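Local structure of Dye type peroxidase A (Streptomyces lividans 1326, 6GZW) at residues L50-S54 with T85-G89; N123-W127 with S355-V360. The protein is a haem-containing dye-decolourising peroxidase that probably uses hydrogen peroxide to oxidise dyes and other substrates. All coordinates share one frame; numbering follows the deposited sequence.

Contact 1: residues L50-S54 with T85-G89; sequences LRRWS and TFGFG
Trp53 and Phe86 make the tightest meeting between helix 43-61 and strand 83-89, a worked example of how the helical layer of a ferredoxin-like half, the fold known for this family, is seated on its antiparallel sheet. The short segments run nearly antiparallel, at 160°, with axes 10.5 Å apart, a gap bridged mainly by side chains. Phe86 holds its CG anti to the carbonyl carbon and beside the backbone N (chi1 -55°), and this sends the far end of the ring at the helix, where CE1 comes within 3.5 Å of Trp53 CB. The indole turns its six-membered part alongside the phenyl: Trp53 CE3 lies 3.6 Å from Phe86 CD1. The planes differ by just 15°, yet the rings are slid apart, with centroids separated by 5.6 Å, so they pack flank by flank and scarcely overlap. The indole is further held by NE1, which bonds to Ile145 O, while Phe35 meets its ring.

Leu50, one helical turn earlier, packs against both phenylalanines. Its CD1 reaches Phe86 CB at 4.2 Å, and its CG approaches Phe88 CZ at 4.0 Å. Ser54 completes that turn: both its N and its OG bond to Leu50 O, from opposite faces of the carbonyl plane, the hydroxyl at 2.7 Å, and OG is also bonded to Val370 N. Cutting Phe86 back to an alanine is likely to open a gap beneath the helix and leave Trp53 CB and the indole without their aromatic neighbour. No hydrogen bond links the two segments, which implies that shape and burial of apolar surface hold them together, the Ser54 hydroxyl finding its partners in Leu50 O and Val370 N, not in the strand.

Contact 2: residues N123-W127 with S355-V360; sequences NGDLW and SGLFAV
Trp127 sets its CB, rather than its indole, squarely over the centre of the Phe358 ring, 3.4 Å from the centroid, in a CH-pi contact. The setting is the antiparallel sheet of two ferredoxin-like halves, in which strands 126-132 and 350-360 are not neighbours: strand 83-89 runs between them, so the aromatic pair reaches across it on one face. With Trp127 CG anti to the backbone N (chi1 178°), the indole continues outward over the phenyl rim. Its five-membered ring is nearly parallel to Phe358, at 7°, but displaced, with centroids 4.4 Å apart, and the bulk of the indole runs on until CZ3 meets Val360 CG2 at 4.0 Å. Val221, on strand 219-228, touches both aromatic residues.

The phenyl edge is met differently. Phe358 CZ lies 3.6 Å from Asn123 O and CE1 the same distance from Gly124 O, both carbonyl oxygens in the plane of the ring, where the weakly positive C-H edge would probably suit them. The hydrogen bond to Asn123 O comes from Trp157 NE1. Gly356 leaves room for the phenyl, since a CB there would run into CE2; Gly124 is called for by its own backbone angles, at which a CB would jam against the carbonyl O of Asn123. Next along the chain, Asp125 and Leu126 form a classic beta bulge opposite Phe35.

Ahead of Asp125, which still pairs with Gly89, the loop comes directly up to strand 350-360, and Asn123 N bonds to Ser355 O at 2.8 Å, in the carbonyl plane. The Asn123 amide then grips two waters. One joins it to Ser355 OG, which is also bonded to Arg224; the other accepts from Asn123 ND2 at 2.7 Å and from the backbone N of Leu357.

Both contacts belong to one sheet and are joined through strand 83-89, which lies between strands 126-132 and 350-360: Phe88 O probably bonds to Ala359 N, and Gly89 N to Asp125 O. Their centres are 11 Å apart. Contact 1 is wholly buried and joins a helix to the sheet by mainly apolar packing, with no hydrogen bond between its segments. Contact 2 has a buried aromatic part too, but it reaches across one intervening strand and links the N-terminal and C-terminal family regions; at its exposed Asn123 end, a backbone bond and waters take over. Packing between Phe88 and Leu126 carries the helix-side core of contact 1 onto the strand of contact 2.

Contact 1: residues L50-S54 with T85-G89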
ATOM      1  N   LEU A  50      22.009   4.735 -15.560  1.00 14.60           N
ATOM      2  CA  LEU A  50      22.031   5.669 -14.441  1.00 14.78           C
ATOM      3  C   LEU A  50      21.776   7.111 -14.911  1.00 14.80           C
ATOM      4  O   LEU A  50      21.156   7.880 -14.195  1.00 14.36           O
ATOM      5  CB  LEU A  50      23.331   5.566 -13.626  1.00 14.59           C
ATOM      6  CG  LEU A  50      23.364   4.584 -12.449  1.00 15.65           C
ATOM      7  CD1 LEU A  50      22.473   5.050 -11.301  1.00 15.80           C
ATOM      8  CD2 LEU A  50      23.001   3.173 -12.892  1.00 15.65           C
ATOM      9  N   ARG A  51      22.234   7.481 -16.112  1.00 16.75           N
ATOM     10  CA  ARG A  51      21.834   8.774 -16.701  1.00 18.28           C
ATOM     11  C   ARG A  51      20.317   8.906 -16.867  1.00 17.44           C
ATOM     12  O   ARG A  51      19.718   9.914 -16.457  1.00 18.92           O
ATOM     13  CB  ARG A  51      22.524   9.048 -18.064  1.00 22.14           C
ATOM     14  CG  ARG A  51      23.848   9.766 -17.940  1.00 25.92           C
ATOM     15  CD  ARG A  51      24.424  10.295 -19.271  1.00 28.25           C
ATOM     16  NE  ARG A  51      24.700   9.264 -20.301  1.00 34.29           N
ATOM     17  CZ  ARG A  51      25.662   8.319 -20.286  1.00 34.28           C
ATOM     18  NH1 ARG A  51      26.512   8.180 -19.268  1.00 35.15           N
ATOM     19  NH2 ARG A  51      25.772   7.477 -21.320  1.00 35.23           N
ATOM     20  N   ARG A  52      19.695   7.894 -17.480  1.00 16.27           N
ATOM     21  CA  ARG A  52      18.247   7.877 -17.671  1.00 16.42           C
ATOM     22  C   ARG A  52      17.563   7.973 -16.313  1.00 15.14           C
ATOM     23  O   ARG A  52      16.684   8.807 -16.102  1.00 15.44           O
ATOM     24  CB  ARG A  52      17.752   6.595 -18.367  1.00 17.09           C
ATOM     25  CG  ARG A  52      17.939   6.569 -19.856  1.00 18.39           C
ATOM     26  CD  ARG A  52      17.127   5.480 -20.541  1.00 17.88           C
ATOM     27  NE  ARG A  52      17.395   4.083 -20.146  1.00 17.54           N
ATOM     28  CZ  ARG A  52      18.458   3.353 -20.502  1.00 16.52           C
ATOM     29  NH1 ARG A  52      19.471   3.872 -21.229  1.00 16.18           N
ATOM     30  NH2 ARG A  52      18.516   2.088 -20.134  1.00 16.31           N
ATOM     31  N   TRP A  53      17.973   7.093 -15.415  1.00 14.04           N
ATOM     32  CA  TRP A  53      17.324   7.004 -14.117  1.00 13.54           C
ATOM     33  C   TRP A  53      17.446   8.318 -13.355  1.00 13.25           C
ATOM     34  O   TRP A  53      16.488   8.757 -12.738  1.00 13.20           O
ATOM     35  CB  TRP A  53      17.933   5.884 -13.261  1.00 12.55           C
ATOM     36  CG  TRP A  53      17.362   4.537 -13.468  1.00 12.32           C
ATOM     37  CD1 TRP A  53      16.219   4.199 -14.155  1.00 12.25           C
ATOM     38  CD2 TRP A  53      17.851   3.331 -12.898  1.00 11.82           C
ATOM     39  NE1 TRP A  53      16.007   2.842 -14.074  1.00 11.93           N
ATOM     40  CE2 TRP A  53      16.984   2.283 -13.309  1.00 11.56           C
ATOM     41  CE3 TRP A  53      18.958   3.012 -12.114  1.00 11.90           C
ATOM     42  CZ2 TRP A  53      17.184   0.964 -12.932  1.00 11.65           C
ATOM     43  CZ3 TRP A  53      19.154   1.700 -11.752  1.00 11.87           C
ATOM     44  CH2 TRP A  53      18.259   0.701 -12.131  1.00 11.78           C
ATOM     45  N   SER A  54      18.629   8.933 -13.408  1.00 14.13           N
ATOM     46  CA  SER A  54      18.847  10.209 -12.714  1.00 14.47           C
ATOM     47  C   SER A  54      17.992  11.332 -13.278  1.00 14.12           C
ATOM     48  O   SER A  54      17.449  12.117 -12.546  1.00 14.02           O
ATOM     49  CB  SER A  54      20.328  10.600 -12.742  1.00 13.87           C
ATOM     50  OG  SER A  54      21.164   9.628 -12.122  1.00 14.31           O
ATOM     51  N   THR A  85      16.351   6.867  -4.777  1.00 11.29           N
ATOM     52  CA  THR A  85      17.720   6.611  -4.334  1.00 10.58           C
ATOM     53  C   THR A  85      18.273   5.374  -5.016  1.00 11.20           C
ATOM     54  O   THR A  85      17.555   4.378  -5.171  1.00 10.92           O
ATOM     55  CB  THR A  85      17.701   6.281  -2.827  1.00 10.49           C
ATOM     56  OG1 THR A  85      16.856   7.210  -2.151  1.00 10.92           O
ATOM     57  CG2 THR A  85      19.081   6.289  -2.267  1.00 10.86           C
ATOM     58  N   PHE A  86      19.551   5.414  -5.394  1.00 11.51           N
ATOM     59  CA  PHE A  86      20.174   4.375  -6.197  1.00 12.01           C
ATOM     60  C   PHE A  86      21.386   3.744  -5.518  1.00 12.73           C
ATOM     61  O   PHE A  86      22.247   4.484  -4.991  1.00 13.02           O
ATOM     62  CB  PHE A  86      20.643   4.978  -7.532  1.00 12.01           C
ATOM     63  CG  PHE A  86      19.549   5.681  -8.322  1.00 12.39           C
ATOM     64  CD1 PHE A  86      18.635   4.944  -9.094  1.00 12.62           C
ATOM     65  CD2 PHE A  86      19.387   7.066  -8.255  1.00 12.39           C
ATOM     66  CE1 PHE A  86      17.637   5.564  -9.793  1.00 12.78           C
ATOM     67  CE2 PHE A  86      18.362   7.704  -8.959  1.00 12.50           C
ATOM     68  CZ  PHE A  86      17.482   6.942  -9.731  1.00 13.06           C
ATOM     69  N   GLY A  87      21.522   2.415  -5.621  1.00 13.18           N
ATOM     70  CA  GLY A  87      22.710   1.711  -5.120  1.00 13.50           C
ATOM     71  C   GLY A  87      23.203   0.608  -6.037  1.00 14.22           C
ATOM     72  O   GLY A  87      22.494   0.183  -6.955  1.00 14.19           O
ATOM     73  N   PHE A  88      24.432   0.157  -5.770  1.00 13.60           N
ATOM     74  CA  PHE A  88      25.107  -0.901  -6.506  1.00 13.97           C
ATOM     75  C   PHE A  88      25.450  -2.060  -5.570  1.00 13.96           C
ATOM     76  O   PHE A  88      25.990  -1.830  -4.468  1.00 13.89           O
ATOM     77  CB  PHE A  88      26.415  -0.375  -7.139  1.00 14.45           C
ATOM     78  CG  PHE A  88      26.224   0.807  -8.018  1.00 14.10           C
ATOM     79  CD1 PHE A  88      26.117   2.084  -7.480  1.00 14.78           C
ATOM     80  CD2 PHE A  88      26.085   0.652  -9.389  1.00 14.44           C
ATOM     81  CE1 PHE A  88      25.897   3.190  -8.281  1.00 15.11           C
ATOM     82  CE2 PHE A  88      25.867   1.744 -10.193  1.00 14.94           C
ATOM     83  CZ  PHE A  88      25.771   3.014  -9.653  1.00 14.76           C
ATOM     84  N   GLY A  89      25.183  -3.288  -5.996  1.00 13.15           N
ATOM     85  CA  GLY A  89      25.461  -4.477  -5.199  1.00 15.01           C
ATOM     86  C   GLY A  89      26.845  -5.015  -5.542  1.00 15.36           C
ATOM     87  O   GLY A  89      27.440  -4.615  -6.556  1.00 15.20           O
TER

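Contact 2: residues N123-W127 with S355-V360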
ATOM      1  N   ASN A 123      19.737  -9.517  -2.704  1.00 13.84           N
ATOM      2  CA  ASN A 123      20.910  -9.023  -3.471  1.00 14.53           C
ATOM      3  C   ASN A 123      20.480  -8.408  -4.792  1.00 14.02           C
ATOM      4  O   ASN A 123      19.406  -7.825  -4.862  1.00 11.96           O
ATOM      5  CB  ASN A 123      21.943 -10.155  -3.601  1.00 15.46           C
ATOM      6  CG  ASN A 123      22.208 -10.818  -2.271  1.00 16.90           C
ATOM      7  OD1 ASN A 123      21.971 -12.034  -2.076  1.00 20.24           O
ATOM      8  ND2 ASN A 123      22.637 -10.015  -1.323  1.00 16.21           N
ATOM      9  N   GLY A 124      21.318  -8.501  -5.829  1.00 13.75           N
ATOM     10  CA  GLY A 124      21.038  -7.841  -7.106  1.00 13.45           C
ATOM     11  C   GLY A 124      22.161  -6.933  -7.511  1.00 13.99           C
ATOM     12  O   GLY A 124      22.903  -6.438  -6.669  1.00 14.77           O
ATOM     13  N   ASP A 125      22.277  -6.695  -8.822  1.00 14.13           N
ATOM     14  CA  ASP A 125      23.288  -5.748  -9.308  1.00 14.05           C
ATOM     15  C   ASP A 125      23.007  -4.315  -8.897  1.00 13.56           C
ATOM     16  O   ASP A 125      23.958  -3.569  -8.554  1.00 14.64           O
ATOM     17  CB  ASP A 125      23.409  -5.798 -10.838  1.00 14.59           C
ATOM     18  CG  ASP A 125      23.925  -7.153 -11.382  1.00 14.98           C
ATOM     19  OD1 ASP A 125      24.686  -7.883 -10.672  1.00 15.23           O
ATOM     20  OD2 ASP A 125      23.532  -7.483 -12.547  1.00 14.90           O
ATOM     21  N   LEU A 126      21.725  -3.912  -8.944  1.00 12.54           N
ATOM     22  CA  LEU A 126      21.320  -2.524  -8.750  1.00 13.00           C
ATOM     23  C   LEU A 126      20.113  -2.459  -7.834  1.00 13.43           C
ATOM     24  O   LEU A 126      19.230  -3.319  -7.930  1.00 13.89           O
ATOM     25  CB  LEU A 126      20.945  -1.876 -10.079  1.00 13.31           C
ATOM     26  CG  LEU A 126      22.090  -1.674 -11.070  1.00 13.69           C
ATOM     27  CD1 LEU A 126      21.531  -1.404 -12.450  1.00 14.10           C
ATOM     28  CD2 LEU A 126      23.015  -0.548 -10.608  1.00 14.70           C
ATOM     29  N   TRP A 127      20.050  -1.434  -7.001  1.00 12.91           N
ATOM     30  CA  TRP A 127      18.894  -1.241  -6.107  1.00 12.15           C
ATOM     31  C   TRP A 127      18.345   0.153  -6.278  1.00 12.12           C
ATOM     32  O   TRP A 127      19.096   1.105  -6.420  1.00 11.94           O
ATOM     33  CB  TRP A 127      19.374  -1.452  -4.681  1.00 12.11           C
ATOM     34  CG  TRP A 127      18.376  -1.252  -3.575  1.00 11.99           C
ATOM     35  CD1 TRP A 127      17.349  -2.098  -3.193  1.00 12.19           C
ATOM     36  CD2 TRP A 127      18.338  -0.141  -2.675  1.00 12.43           C
ATOM     37  NE1 TRP A 127      16.711  -1.575  -2.102  1.00 12.45           N
ATOM     38  CE2 TRP A 127      17.292  -0.381  -1.757  1.00 12.16           C
ATOM     39  CE3 TRP A 127      19.115   1.024  -2.530  1.00 12.36           C
ATOM     40  CZ2 TRP A 127      16.987   0.515  -0.710  1.00 12.91           C
ATOM     41  CZ3 TRP A 127      18.800   1.933  -1.499  1.00 12.58           C
ATOM     42  CH2 TRP A 127      17.762   1.661  -0.590  1.00 12.09           C
ATOM     43  N   SER A 355      17.523 -10.195   1.942  1.00 12.25           N
ATOM     44  CA  SER A 355      18.600  -9.307   2.344  1.00 12.51           C
ATOM     45  C   SER A 355      19.226  -8.641   1.135  1.00 12.41           C
ATOM     46  O   SER A 355      19.249  -9.209   0.075  1.00 12.43           O
ATOM     47  CB  SER A 355      19.685 -10.106   3.037  1.00 13.15           C
ATOM     48  OG  SER A 355      20.732  -9.249   3.468  1.00 13.53           O
ATOM     49  N   GLY A 356      19.771  -7.455   1.321  1.00 12.56           N
ATOM     50  CA  GLY A 356      20.546  -6.795   0.247  1.00 12.84           C
ATOM     51  C   GLY A 356      21.515  -5.840   0.916  1.00 13.31           C
ATOM     52  O   GLY A 356      21.206  -5.276   1.952  1.00 12.99           O
ATOM     53  N   LEU A 357      22.706  -5.725   0.342  1.00 13.26           N
ATOM     54  CA  LEU A 357      23.726  -4.788   0.779  1.00 14.17           C
ATOM     55  C   LEU A 357      24.157  -3.982  -0.436  1.00 13.60           C
ATOM     56  O   LEU A 357      24.641  -4.575  -1.408  1.00 14.87           O
ATOM     57  CB  LEU A 357      24.926  -5.532   1.382  1.00 14.98           C
ATOM     58  CG  LEU A 357      26.242  -4.790   1.564  1.00 14.57           C
ATOM     59  CD1 LEU A 357      26.078  -3.574   2.443  1.00 14.72           C
ATOM     60  CD2 LEU A 357      27.299  -5.735   2.121  1.00 15.14           C
ATOM     61  N   PHE A 358      23.909  -2.661  -0.432  1.00 12.88           N
ATOM     62  CA  PHE A 358      24.207  -1.828  -1.607  1.00 13.02           C
ATOM     63  C   PHE A 358      25.049  -0.598  -1.270  1.00 13.61           C
ATOM     64  O   PHE A 358      24.917  -0.022  -0.179  1.00 13.01           O
ATOM     65  CB  PHE A 358      22.915  -1.440  -2.334  1.00 13.15           C
ATOM     66  CG  PHE A 358      22.006  -2.612  -2.629  1.00 13.36           C
ATOM     67  CD1 PHE A 358      22.263  -3.485  -3.681  1.00 13.65           C
ATOM     68  CD2 PHE A 358      20.898  -2.856  -1.828  1.00 13.67           C
ATOM     69  CE1 PHE A 358      21.429  -4.557  -3.934  1.00 14.24           C
ATOM     70  CE2 PHE A 358      20.055  -3.935  -2.082  1.00 13.99           C
ATOM     71  CZ  PHE A 358      20.310  -4.793  -3.137  1.00 13.97           C
ATOM     72  N   ALA A 359      25.919  -0.229  -2.219  1.00 13.26           N
ATOM     73  CA  ALA A 359      26.724   0.980  -2.139  1.00 13.85           C
ATOM     74  C   ALA A 359      25.967   2.126  -2.784  1.00 13.12           C
ATOM     75  O   ALA A 359      25.768   2.133  -4.013  1.00 15.22           O
ATOM     76  CB  ALA A 359      28.051   0.779  -2.852  1.00 14.26           C
ATOM     77  N   VAL A 360      25.587   3.111  -1.992  1.00 12.73           N
ATOM     78  CA  VAL A 360      24.747   4.207  -2.437  1.00 13.03           C
ATOM     79  C   VAL A 360      25.655   5.443  -2.476  1.00 14.14           C
ATOM     80  O   VAL A 360      25.975   6.017  -1.426  1.00 14.81           O
ATOM     81  CB  VAL A 360      23.554   4.365  -1.477  1.00 13.30           C
ATOM     82  CG1 VAL A 360      22.763   5.631  -1.720  1.00 13.23           C
ATOM     83  CG2 VAL A 360      22.630   3.143  -1.575  1.00 13.28           C
TER
HETATM   84  O   HOH W   1      22.723  -9.626   1.618  1.00 16.22           O
HETATM   85  O   HOH W   2      23.421  -7.437  -1.732  1.00 23.83           O